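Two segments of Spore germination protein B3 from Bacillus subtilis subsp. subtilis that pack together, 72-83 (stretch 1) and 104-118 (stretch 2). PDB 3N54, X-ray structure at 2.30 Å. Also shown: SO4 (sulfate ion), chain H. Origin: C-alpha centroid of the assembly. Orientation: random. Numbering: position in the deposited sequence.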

ATOM      1  N   LEU A  72       3.626   6.367  17.454  1.00 38.97           N
ATOM      2  CA  LEU A  72       3.715   6.819  16.068  1.00 37.62           C
ATOM      3  C   LEU A  72       2.355   6.803  15.386  1.00 37.91           C
ATOM      4  O   LEU A  72       1.631   5.816  15.458  1.00 37.74           O
ATOM      5  N   LYS A  73       2.018   7.892  14.706  1.00 38.08           N
ATOM      6  CA  LYS A  73       0.753   7.994  13.989  1.00 38.93           C
ATOM      7  C   LYS A  73       0.834   7.448  12.570  1.00 37.65           C
ATOM      8  O   LYS A  73      -0.146   6.902  12.054  1.00 37.49           O
ATOM      9  N   VAL A  74       1.993   7.607  11.940  1.00 36.27           N
ATOM     10  CA  VAL A  74       2.173   7.183  10.565  1.00 35.43           C
ATOM     11  C   VAL A  74       3.608   6.734  10.314  1.00 34.43           C
ATOM     12  O   VAL A  74       4.557   7.373  10.773  1.00 34.14           O
ATOM     13  N   ILE A  75       3.741   5.607   9.616  1.00 33.82           N
ATOM     14  CA  ILE A  75       5.019   5.073   9.181  1.00 33.16           C
ATOM     15  C   ILE A  75       5.023   5.080   7.654  1.00 33.30           C
ATOM     16  O   ILE A  75       4.135   4.483   7.035  1.00 33.18           O
ATOM     17  N   LEU A  76       6.014   5.741   7.059  1.00 33.18           N
ATOM     18  CA  LEU A  76       6.156   5.823   5.612  1.00 33.59           C
ATOM     19  C   LEU A  76       7.394   5.055   5.174  1.00 33.17           C
ATOM     20  O   LEU A  76       8.499   5.346   5.634  1.00 33.04           O
ATOM     21  N   LEU A  77       7.211   4.083   4.286  1.00 32.80           N
ATOM     22  CA  LEU A  77       8.304   3.226   3.838  1.00 32.71           C
ATOM     23  C   LEU A  77       8.791   3.631   2.457  1.00 33.42           C
ATOM     24  O   LEU A  77       7.995   3.816   1.540  1.00 34.08           O
ATOM     25  N   GLY A  78      10.107   3.773   2.321  1.00 33.66           N
ATOM     26  CA  GLY A  78      10.731   4.127   1.056  1.00 34.47           C
ATOM     27  C   GLY A  78      10.732   2.967   0.082  1.00 34.87           C
ATOM     28  O   GLY A  78      10.719   1.800   0.481  1.00 33.88           O
ATOM     29  N   GLU A  79      10.776   3.303  -1.202  1.00 36.29           N
ATOM     30  CA  GLU A  79      10.627   2.321  -2.273  1.00 37.20           C
ATOM     31  C   GLU A  79      11.717   1.263  -2.269  1.00 37.53           C
ATOM     32  O   GLU A  79      11.426   0.072  -2.328  1.00 37.38           O
ATOM     33  N   LYS A  80      12.968   1.695  -2.207  1.00 38.59           N
ATOM     34  CA  LYS A  80      14.081   0.753  -2.236  1.00 39.66           C
ATOM     35  C   LYS A  80      14.005  -0.229  -1.056  1.00 38.66           C
ATOM     36  O   LYS A  80      14.276  -1.420  -1.212  1.00 39.25           O
ATOM     37  N   LEU A  81      13.612   0.262   0.111  1.00 37.92           N
ATOM     38  CA  LEU A  81      13.463  -0.602   1.278  1.00 37.25           C
ATOM     39  C   LEU A  81      12.378  -1.656   1.060  1.00 37.14           C
ATOM     40  O   LEU A  81      12.612  -2.842   1.300  1.00 37.58           O
ATOM     41  N   MET A  82      11.205  -1.230   0.599  1.00 36.94           N
ATOM     42  CA  MET A  82      10.093  -2.153   0.366  1.00 36.93           C
ATOM     43  C   MET A  82      10.405  -3.185  -0.723  1.00 38.26           C
ATOM     44  O   MET A  82       9.926  -4.320  -0.659  1.00 37.94           O
ATOM     45  N   ARG A  83      11.170  -2.779  -1.736  1.00 39.50           N
ATOM     46  CA  ARG A  83      11.523  -3.683  -2.830  1.00 41.20           C
ATOM     47  C   ARG A  83      12.550  -4.731  -2.399  1.00 42.19           C
ATOM     48  O   ARG A  83      12.533  -5.847  -2.904  1.00 42.93           O
ATOM     49  N   SER A 104      -2.153   2.980  13.992  1.00 39.23           N
ATOM     50  CA  SER A 104      -1.051   3.671  13.319  1.00 37.86           C
ATOM     51  C   SER A 104      -1.123   3.380  11.823  1.00 37.50           C
ATOM     52  O   SER A 104      -1.330   2.232  11.432  1.00 37.29           O
ATOM     53  N   TYR A 105      -0.949   4.403  10.991  1.00 37.10           N
ATOM     54  CA  TYR A 105      -1.042   4.232   9.542  1.00 37.16           C
ATOM     55  C   TYR A 105       0.268   3.758   8.939  1.00 35.14           C
ATOM     56  O   TYR A 105       1.343   4.145   9.382  1.00 33.90           O
ATOM     57  N   LEU A 106       0.160   2.941   7.900  1.00 34.38           N
ATOM     58  CA  LEU A 106       1.312   2.462   7.160  1.00 33.64           C
ATOM     59  C   LEU A 106       1.148   2.882   5.702  1.00 34.43           C
ATOM     60  O   LEU A 106       0.093   2.644   5.109  1.00 34.86           O
ATOM     61  N   MET A 107       2.181   3.503   5.132  1.00 34.55           N
ATOM     62  CA  MET A 107       2.127   3.978   3.758  1.00 35.73           C
ATOM     63  C   MET A 107       3.430   3.794   3.009  1.00 35.32           C
ATOM     64  O   MET A 107       4.489   3.611   3.609  1.00 34.14           O
ATOM     65  N   ALA A 108       3.315   3.857   1.684  1.00 35.32           N
ATOM     66  CA  ALA A 108       4.426   3.628   0.785  1.00 35.60           C
ATOM     67  C   ALA A 108       4.794   4.914   0.068  1.00 36.33           C
ATOM     68  O   ALA A 108       3.928   5.717  -0.278  1.00 37.15           O
ATOM     69  N   ALA A 109       6.089   5.115  -0.133  1.00 36.07           N
ATOM     70  CA  ALA A 109       6.564   6.252  -0.895  1.00 37.09           C
ATOM     71  C   ALA A 109       7.158   5.757  -2.197  1.00 37.76           C
ATOM     72  O   ALA A 109       7.840   4.739  -2.231  1.00 37.02           O
ATOM     73  N   ARG A 110       6.873   6.466  -3.275  1.00 39.65           N
ATOM     74  CA  ARG A 110       7.604   6.271  -4.501  1.00 41.32           C
ATOM     75  C   ARG A 110       8.900   7.010  -4.235  1.00 42.01           C
ATOM     76  O   ARG A 110       8.877   8.156  -3.786  1.00 42.82           O
ATOM     77  N   GLY A 111      10.029   6.361  -4.469  1.00 42.29           N
ATOM     78  CA  GLY A 111      11.311   6.967  -4.151  1.00 43.10           C
ATOM     79  C   GLY A 111      11.537   6.994  -2.643  1.00 42.09           C
ATOM     80  O   GLY A 111      11.002   6.171  -1.907  1.00 41.06           O
ATOM     81  N   ASN A 112      12.316   7.969  -2.199  1.00 42.95           N
ATOM     82  CA  ASN A 112      12.741   8.094  -0.808  1.00 42.30           C
ATOM     83  C   ASN A 112      11.649   8.670   0.118  1.00 40.86           C
ATOM     84  O   ASN A 112      11.097   9.741  -0.140  1.00 41.47           O
ATOM     85  N   ALA A 113      11.351   7.945   1.193  1.00 38.93           N
ATOM     86  CA  ALA A 113      10.324   8.341   2.169  1.00 38.06           C
ATOM     87  C   ALA A 113      10.645   9.626   2.932  1.00 38.41           C
ATOM     88  O   ALA A 113       9.752  10.427   3.197  1.00 38.21           O
ATOM     89  N   ALA A 114      11.910   9.813   3.298  1.00 38.80           N
ATOM     90  CA  ALA A 114      12.319  11.006   4.050  1.00 39.79           C
ATOM     91  C   ALA A 114      12.039  12.300   3.265  1.00 41.95           C
ATOM     92  O   ALA A 114      11.644  13.309   3.846  1.00 42.18           O
ATOM     93  N   ASP A 115      12.209  12.252   1.945  1.00 43.89           N
ATOM     94  CA  ASP A 115      11.949  13.412   1.089  1.00 46.81           C
ATOM     95  C   ASP A 115      10.472  13.793   0.978  1.00 47.55           C
ATOM     96  O   ASP A 115      10.155  14.914   0.589  1.00 48.87           O
ATOM     97  N   VAL A 116       9.572  12.868   1.301  1.00 47.04           N
ATOM     98  CA  VAL A 116       8.140  13.153   1.225  1.00 47.98           C
ATOM     99  C   VAL A 116       7.701  14.064   2.377  1.00 48.78           C
ATOM    100  O   VAL A 116       6.840  14.914   2.190  1.00 49.91           O
ATOM    101  N   PHE A 117       8.288  13.893   3.559  1.00 48.45           N
ATOM    102  CA  PHE A 117       7.998  14.788   4.681  1.00 49.47           C
ATOM    103  C   PHE A 117       8.684  16.137   4.449  1.00 52.46           C
ATOM    104  O   PHE A 117       9.893  16.180   4.235  1.00 52.76           O
ATOM    105  N   THR A 118       7.920  17.226   4.483  1.00 55.80           N
ATOM    106  CA  THR A 118       8.472  18.579   4.286  1.00 59.10           C
ATOM    107  C   THR A 118       7.924  19.577   5.300  1.00 61.04           C
ATOM    108  O   THR A 118       6.785  19.458   5.739  1.00 60.74           O
TER

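Leu76 is the apolar centre of this contact, and its surroundings show how one side chain can tie a parallel strand pair to the turn that follows it. Its chi1 is t and its chi2 p, which brings the end of the side chain nearer to stretch 2 than the CA-to-CB direction alone would. Leu76 CD1 lies 3.8 Å from Met107 CB and 4.0 Å from Ala109 CB, Leu76 CG sits 3.8 Å from Ala113 CB, and Leu76 CD2 reaches both Val116 CB and Phe117 CE2 at 3.7 Å. At these alanines Leu76 meets methyl groups, and its CD1 also lies 3.7 Å from the backbone C of Ala108. Phe117, with chi1 m, swings its ring inward from a sideways start. Met107 does the reverse: with chi1 m and chi2 t, its end leads away, so its CB supplies the nearest side-chain approach to Leu76.

On the same sheet face, Val74 (p) makes a looser match with Tyr105 (m), Val74 CG2 standing 4.2 Å from Tyr105 CB. The other face carries Ile75, Leu77, Leu106 and Ala108. Here the end of Leu106, again t and p, comes nearer to stretch 1, so that its CD1 is 3.9 Å from Ile75 CB and 3.9 Å from Leu77 CD1. Ile75 and Leu77 are both m at chi1. The helix adds Met82, whose m, t, m chain carries its CE to 3.4 Å from Ala108 CB, a tight fit over a methyl group.

Between these two layers of side chains the strands are held in parallel register by alternating backbone bonds: Tyr105 N gives to Lys73 O at 2.8 Å, Ile75 N to Tyr105 O at 2.8 Å, and the pattern continues until Ala109 N meets Leu77 O at 2.8 Å. Before the pairing begins, Ser104 OG (chi1 m) donates to Leu72 O at 2.7 Å.

At the opposite end, Gly78 takes the N-cap position and Glu79 opens the helix with a two-way clasp on Gly111. Glu79 N donates to Gly111 O at 3.0 Å, and Gly111 N donates to Glu79 OE1 at 2.9 Å. With chi1 and chi2 both t, the Glu79 side chain is extended, and its OE1 accepts the second bond; the positive phi of Gly111 is one that favours glycine. The other carboxylate oxygen serves the helix itself: Arg83 NE forms a salt bridge with Glu79 OE2 at 2.9 Å. Arg83 makes no contact with stretch 2; outermost, its NH2 bonds sulfate O4 at 2.9 Å and its NH1 sulfate O2 at 3.2 Å, the ion probably coming from the crystallisation liquor.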

ATOM      1  CB  LEU A  72       4.672   5.926  15.282  1.00 36.25           C
ATOM      2  CG  LEU A  72       6.149   5.986  15.666  1.00 34.79           C
ATOM      3  CD1 LEU A  72       6.910   4.856  14.970  1.00 32.68           C
ATOM      4  CD2 LEU A  72       6.740   7.339  15.312  1.00 33.64           C
ATOM      5  CB  LYS A  73       0.281   9.451  13.951  1.00 40.39           C
ATOM      6  CG  LYS A  73       0.155  10.091  15.339  1.00 43.59           C
ATOM      7  CD  LYS A  73      -0.778   9.297  16.279  1.00 46.47           C
ATOM      8  CE  LYS A  73      -0.634   9.735  17.735  1.00 48.00           C
ATOM      9  NZ  LYS A  73      -1.100   8.659  18.655  1.00 48.53           N
ATOM     10  CB  VAL A  74       1.767   8.318   9.576  1.00 36.53           C
ATOM     11  CG1 VAL A  74       2.516   9.598   9.890  1.00 36.32           C
ATOM     12  CG2 VAL A  74       2.001   7.896   8.119  1.00 35.62           C
ATOM     13  CB  ILE A  75       5.236   3.620   9.632  1.00 32.97           C
ATOM     14  CG1 ILE A  75       5.059   3.463  11.149  1.00 34.54           C
ATOM     15  CG2 ILE A  75       6.608   3.146   9.208  1.00 31.86           C
ATOM     16  CD1 ILE A  75       6.084   4.172  11.938  1.00 37.06           C
ATOM     17  CB  LEU A  76       6.265   7.284   5.181  1.00 34.85           C
ATOM     18  CG  LEU A  76       6.316   7.587   3.683  1.00 36.19           C
ATOM     19  CD1 LEU A  76       5.025   7.141   2.991  1.00 36.59           C
ATOM     20  CD2 LEU A  76       6.556   9.064   3.474  1.00 37.14           C
ATOM     21  CB  LEU A  77       7.860   1.757   3.817  1.00 32.58           C
ATOM     22  CG  LEU A  77       7.318   1.154   5.115  1.00 32.44           C
ATOM     23  CD1 LEU A  77       6.874  -0.285   4.885  1.00 33.91           C
ATOM     24  CD2 LEU A  77       8.350   1.208   6.245  1.00 32.01           C
ATOM     25  CB  GLU A  79      10.590   3.023  -3.634  1.00 38.35           C
ATOM     26  CG  GLU A  79      10.455   2.068  -4.813  1.00 39.03           C
ATOM     27  CD  GLU A  79      10.257   2.773  -6.142  1.00 40.49           C
ATOM     28  OE1 GLU A  79      10.100   4.010  -6.157  1.00 40.74           O
ATOM     29  OE2 GLU A  79      10.261   2.076  -7.179  1.00 41.25           O
ATOM     30  CB  LYS A  80      15.416   1.499  -2.253  1.00 40.49           C
ATOM     31  CG  LYS A  80      16.609   0.570  -2.306  1.00 43.10           C
ATOM     32  CD  LYS A  80      17.902   1.321  -2.505  1.00 47.07           C
ATOM     33  CE  LYS A  80      19.080   0.363  -2.434  1.00 49.40           C
ATOM     34  NZ  LYS A  80      20.319   0.965  -2.984  1.00 52.89           N
ATOM     35  CB  LEU A  81      13.182   0.224   2.531  1.00 36.53           C
ATOM     36  CG  LEU A  81      12.956  -0.602   3.809  1.00 37.15           C
ATOM     37  CD1 LEU A  81      13.614   0.046   5.009  1.00 37.60           C
ATOM     38  CD2 LEU A  81      11.467  -0.827   4.045  1.00 36.91           C
ATOM     39  CB  MET A  82       8.822  -1.389  -0.025  1.00 36.66           C
ATOM     40  CG  MET A  82       8.238  -0.528   1.069  1.00 35.52           C
ATOM     41  SD  MET A  82       6.649   0.182   0.598  1.00 34.72           S
ATOM     42  CE  MET A  82       7.162   1.289  -0.716  1.00 34.43           C
ATOM     43  CB  ARG A  83      12.051  -2.915  -4.059  1.00 41.98           C
ATOM     44  CG  ARG A  83      10.977  -2.189  -4.865  1.00 41.75           C
ATOM     45  CD  ARG A  83      11.558  -1.565  -6.132  1.00 42.93           C
ATOM     46  NE  ARG A  83      10.596  -0.752  -6.877  1.00 42.15           N
ATOM     47  CZ  ARG A  83       9.719  -1.219  -7.764  1.00 41.68           C
ATOM     48  NH1 ARG A  83       8.903  -0.374  -8.379  1.00 42.65           N
ATOM     49  NH2 ARG A  83       9.642  -2.513  -8.045  1.00 41.69           N
ATOM     50  CB  SER A 104       0.306   3.216  13.854  1.00 36.70           C
ATOM     51  OG  SER A 104       0.423   3.441  15.243  1.00 36.98           O
ATOM     52  CB  TYR A 105      -1.413   5.548   8.856  1.00 38.69           C
ATOM     53  CG  TYR A 105      -2.760   6.112   9.222  1.00 43.20           C
ATOM     54  CD1 TYR A 105      -3.919   5.600   8.662  1.00 48.21           C
ATOM     55  CD2 TYR A 105      -2.872   7.185  10.095  1.00 47.10           C
ATOM     56  CE1 TYR A 105      -5.167   6.131   8.978  1.00 51.34           C
ATOM     57  CE2 TYR A 105      -4.109   7.721  10.421  1.00 50.69           C
ATOM     58  CZ  TYR A 105      -5.254   7.188   9.863  1.00 52.67           C
ATOM     59  OH  TYR A 105      -6.489   7.714  10.186  1.00 56.58           O
ATOM     60  CB  LEU A 106       1.420   0.949   7.264  1.00 32.81           C
ATOM     61  CG  LEU A 106       2.629   0.334   6.559  1.00 32.91           C
ATOM     62  CD1 LEU A 106       3.914   0.790   7.234  1.00 31.55           C
ATOM     63  CD2 LEU A 106       2.526  -1.198   6.522  1.00 32.43           C
ATOM     64  CB  MET A 107       1.755   5.446   3.721  1.00 37.04           C
ATOM     65  CG  MET A 107       0.440   5.701   4.366  1.00 39.62           C
ATOM     66  SD  MET A 107      -0.365   7.084   3.639  1.00 44.64           S
ATOM     67  CE  MET A 107      -1.984   6.925   4.395  1.00 45.59           C
ATOM     68  CB  ALA A 108       4.067   2.549  -0.229  1.00 35.66           C
ATOM     69  CB  ALA A 109       7.616   7.024  -0.109  1.00 36.85           C
ATOM     70  CB  ARG A 110       6.858   6.859  -5.693  1.00 42.75           C
ATOM     71  CG  ARG A 110       5.574   6.129  -6.001  1.00 43.04           C
ATOM     72  CD  ARG A 110       4.716   6.910  -6.970  1.00 45.01           C
ATOM     73  NE  ARG A 110       3.474   6.217  -7.292  1.00 44.39           N
ATOM     74  CZ  ARG A 110       3.309   5.366  -8.306  1.00 45.42           C
ATOM     75  NH1 ARG A 110       4.310   5.077  -9.133  1.00 45.97           N
ATOM     76  NH2 ARG A 110       2.120   4.803  -8.501  1.00 45.05           N
ATOM     77  CB  ASN A 112      14.036   8.933  -0.783  1.00 43.82           C
ATOM     78  CG  ASN A 112      14.495   9.274   0.604  1.00 45.87           C
ATOM     79  OD1 ASN A 112      14.030  10.250   1.205  1.00 49.94           O
ATOM     80  ND2 ASN A 112      15.447   8.496   1.120  1.00 50.28           N
ATOM     81  CB  ALA A 113      10.076   7.209   3.160  1.00 36.43           C
ATOM     82  CB  ALA A 114      13.797  10.914   4.454  1.00 39.19           C
ATOM     83  CB  ASP A 115      12.503  13.177  -0.324  1.00 48.38           C
ATOM     84  CG  ASP A 115      14.021  13.135  -0.363  1.00 50.24           C
ATOM     85  OD1 ASP A 115      14.670  13.263   0.697  1.00 51.60           O
ATOM     86  OD2 ASP A 115      14.569  12.978  -1.472  1.00 55.14           O
ATOM     87  CB  VAL A 116       7.307  11.861   1.194  1.00 46.94           C
ATOM     88  CG1 VAL A 116       5.814  12.180   1.226  1.00 47.30           C
ATOM     89  CG2 VAL A 116       7.660  11.048  -0.045  1.00 46.55           C
ATOM     90  CB  PHE A 117       8.471  14.186   6.012  1.00 47.48           C
ATOM     91  CG  PHE A 117       7.691  12.985   6.455  1.00 44.16           C
ATOM     92  CD1 PHE A 117       6.477  13.135   7.116  1.00 43.18           C
ATOM     93  CD2 PHE A 117       8.177  11.703   6.240  1.00 41.32           C
ATOM     94  CE1 PHE A 117       5.752  12.029   7.540  1.00 41.06           C
ATOM     95  CE2 PHE A 117       7.463  10.590   6.665  1.00 39.69           C
ATOM     96  CZ  PHE A 117       6.246  10.754   7.314  1.00 40.35           C
ATOM     97  CB  THR A 118       8.171  19.124   2.876  1.00 61.16           C
ATOM     98  OG1 THR A 118       6.758  19.104   2.645  1.00 62.08           O
ATOM     99  CG2 THR A 118       8.868  18.287   1.810  1.00 61.55           C
TER
HETATM  100  S   SO4 H   7       7.973  -2.025 -11.532  1.00 58.99           S
HETATM  101  O1  SO4 H   7       9.288  -1.636 -12.050  1.00 56.82           O
HETATM  102  O2  SO4 H   7       7.238  -0.849 -11.040  1.00 58.38           O
HETATM  103  O3  SO4 H   7       7.156  -2.622 -12.588  1.00 59.24           O
HETATM  104  O4  SO4 H   7       8.130  -3.025 -10.478  1.00 57.78           O